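Local coordinates for protein gamma-glutamyltranspeptidase (Ggt) (Helicobacter pylori 26695, PDB 5BPK) that probably cleaves the gamma-glutamyl bond of glutathione and related compounds and transfers the glutamyl group to water or an acceptor, as an N-terminal nucleophile hydrolase, at residues Arg123-Trp128 with Glu132-Lys137. Residues are numbered along the deposited sequence; the frame is centred on the assembly and turned at random.
Sequences RFHMQW and ELRIEK. With EDO (1,2-ethanediol), chain R.
Glu132 meets Met126 through its backbone: the methyl CE of Met126 lies 3.3 Å from Glu132 O, brought there by bends at chi2 and chi3. A water donates to the same carbonyl and accepts from Gln127 N, filling in where direct pairing of the two chains has ended. The Glu132 carboxylate forms a salt bridge with Lys158. At Leu133, CD1 reaches Phe124 CD1 at 3.9 Å, the two side chains crossing at a slant, and also approaches Met126 CB. Arg134 and His125 form one antiparallel hydrogen-bonded pair. Arg134 N donates to His125 O (2.8 Å, 157° at the hydrogen), whereas the return bond from His125 N to Arg134 O is weak because it is bent to 129°; Phe124 CA adds a C-H...O contact to that oxygen. The His125 ring is tethered by Thr99 at ND1 and by Gln127 OE1, which lies in the ring plane 2.8 Å from NE2. Past Ile135, whose CG2 lies 4.3 Å from Phe124 CB, an ethanediol, probably from the crystallisation liquor, bridges the two backbones: its O2 accepts from Glu136 N and donates to Arg123 O. Glu136 reaches back with an extended chain, and its OE1 takes Arg123 N at 2.9 Å from above the carboxylate plane. Arg185 and Met161 also hold this carboxylate. The antiparallel pair, a single bridge between the loop after helix 115-120 and strand 133-135, lies between strand 155-157, parallel to 133-135, and helix 96-109, on which Arg123 and His125 pack.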
# COMPACT_ATOMS: atom_id res chain seq x y z
N ARG B 123 -13.20 -12.18 -0.93
CA ARG B 123 -12.67 -11.62 0.30
C ARG B 123 -13.78 -11.03 1.16
O ARG B 123 -14.77 -10.54 0.62
CB ARG B 123 -11.67 -10.51 -0.03
CG ARG B 123 -10.37 -11.04 -0.60
CD ARG B 123 -9.53 -9.93 -1.28
NE ARG B 123 -8.49 -10.58 -2.08
CZ ARG B 123 -7.78 -10.02 -3.05
NH1 ARG B 123 -7.97 -8.76 -3.41
NH2 ARG B 123 -6.88 -10.76 -3.68
N PHE B 124 -13.61 -11.10 2.48
CA PHE B 124 -14.50 -10.41 3.43
C PHE B 124 -13.67 -9.43 4.24
O PHE B 124 -12.45 -9.43 4.16
CB PHE B 124 -15.25 -11.39 4.36
CG PHE B 124 -14.34 -12.21 5.23
CD1 PHE B 124 -13.96 -11.76 6.49
CD2 PHE B 124 -13.85 -13.42 4.78
CE1 PHE B 124 -13.11 -12.52 7.28
CE2 PHE B 124 -12.99 -14.17 5.55
CZ PHE B 124 -12.61 -13.72 6.81
N HIS B 125 -14.34 -8.57 5.00
CA HIS B 125 -13.65 -7.52 5.73
C HIS B 125 -14.48 -7.05 6.92
O HIS B 125 -15.68 -6.83 6.80
CB HIS B 125 -13.37 -6.37 4.75
CG HIS B 125 -12.79 -5.14 5.37
ND1 HIS B 125 -11.48 -5.06 5.80
CD2 HIS B 125 -13.34 -3.92 5.61
CE1 HIS B 125 -11.25 -3.85 6.29
NE2 HIS B 125 -12.36 -3.14 6.18
N MET B 126 -13.80 -6.89 8.04
CA MET B 126 -14.34 -6.28 9.25
C MET B 126 -13.30 -5.31 9.78
O MET B 126 -12.16 -5.69 9.99
CB MET B 126 -14.67 -7.38 10.27
CG MET B 126 -14.83 -6.94 11.72
SD MET B 126 -16.13 -5.76 12.05
CE MET B 126 -17.60 -6.80 11.87
N GLN B 127 -13.69 -4.04 9.95
CA GLN B 127 -12.78 -3.01 10.48
C GLN B 127 -13.32 -2.31 11.73
O GLN B 127 -12.89 -1.20 12.05
CB GLN B 127 -12.40 -1.98 9.40
CG GLN B 127 -13.53 -1.18 8.83
CD GLN B 127 -13.04 -0.11 7.86
OE1 GLN B 127 -12.45 -0.42 6.81
NE2 GLN B 127 -13.26 1.15 8.21
N TRP B 128 -14.24 -2.98 12.42
CA TRP B 128 -14.76 -2.57 13.74
C TRP B 128 -15.74 -1.40 13.61
O TRP B 128 -16.91 -1.53 13.99
CB TRP B 128 -13.59 -2.33 14.72
CG TRP B 128 -13.86 -1.52 15.96
CD1 TRP B 128 -14.57 -1.90 17.06
CD2 TRP B 128 -13.39 -0.20 16.21
NE1 TRP B 128 -14.56 -0.88 17.99
CE2 TRP B 128 -13.85 0.18 17.49
CE3 TRP B 128 -12.61 0.70 15.47
CZ2 TRP B 128 -13.56 1.42 18.04
CZ3 TRP B 128 -12.33 1.94 16.03
CH2 TRP B 128 -12.80 2.28 17.30
N GLU B 132 -19.77 -3.81 10.51
CA GLU B 132 -20.37 -4.53 9.38
C GLU B 132 -19.38 -5.58 8.88
O GLU B 132 -18.17 -5.40 8.98
CB GLU B 132 -20.74 -3.57 8.25
CG GLU B 132 -19.55 -2.96 7.51
CD GLU B 132 -19.92 -1.90 6.49
OE1 GLU B 132 -21.04 -1.32 6.55
OE2 GLU B 132 -19.06 -1.62 5.61
N LEU B 133 -19.92 -6.66 8.33
CA LEU B 133 -19.08 -7.65 7.64
C LEU B 133 -19.23 -7.38 6.15
O LEU B 133 -20.27 -7.66 5.55
CB LEU B 133 -19.48 -9.09 8.00
CG LEU B 133 -18.59 -10.21 7.42
CD1 LEU B 133 -17.14 -10.13 7.96
CD2 LEU B 133 -19.22 -11.56 7.77
N ARG B 134 -18.19 -6.79 5.57
CA ARG B 134 -18.18 -6.42 4.17
C ARG B 134 -17.79 -7.64 3.34
O ARG B 134 -16.79 -8.30 3.64
CB ARG B 134 -17.21 -5.26 3.95
CG ARG B 134 -16.90 -4.95 2.51
CD ARG B 134 -16.04 -3.74 2.37
NE ARG B 134 -15.84 -3.44 0.96
CZ ARG B 134 -15.42 -2.27 0.47
NH1 ARG B 134 -15.12 -1.27 1.29
NH2 ARG B 134 -15.29 -2.11 -0.85
N ILE B 135 -18.58 -7.91 2.31
CA ILE B 135 -18.32 -9.01 1.37
C ILE B 135 -18.33 -8.52 -0.08
O ILE B 135 -18.69 -7.36 -0.36
CB ILE B 135 -19.33 -10.18 1.59
CG1 ILE B 135 -20.75 -9.77 1.21
CG2 ILE B 135 -19.28 -10.63 3.04
CD1 ILE B 135 -21.67 -10.94 0.96
N GLU B 136 -17.95 -9.41 -0.99
CA GLU B 136 -17.95 -9.14 -2.44
C GLU B 136 -19.08 -9.88 -3.11
O GLU B 136 -19.54 -10.92 -2.62
CB GLU B 136 -16.60 -9.54 -3.06
CG GLU B 136 -15.42 -8.78 -2.46
CD GLU B 136 -14.08 -9.24 -2.99
OE1 GLU B 136 -13.86 -10.48 -3.13
OE2 GLU B 136 -13.24 -8.35 -3.29
N LYS B 137 -19.52 -9.36 -4.25
CA LYS B 137 -20.62 -9.97 -4.99
C LYS B 137 -20.26 -11.42 -5.34
O LYS B 137 -19.14 -11.69 -5.75
CB LYS B 137 -20.94 -9.16 -6.24
CG LYS B 137 -22.28 -9.53 -6.88
CD LYS B 137 -22.74 -8.52 -7.94
CE LYS B 137 -21.71 -8.35 -9.04
NZ LYS B 137 -22.25 -7.68 -10.26
C1 EDO R . -15.99 -14.00 1.10
O1 EDO R . -16.24 -14.67 2.35
C2 EDO R . -17.03 -12.89 0.89
O2 EDO R . -16.81 -12.13 -0.32
O HOH W 1 -16.35 -3.28 8.93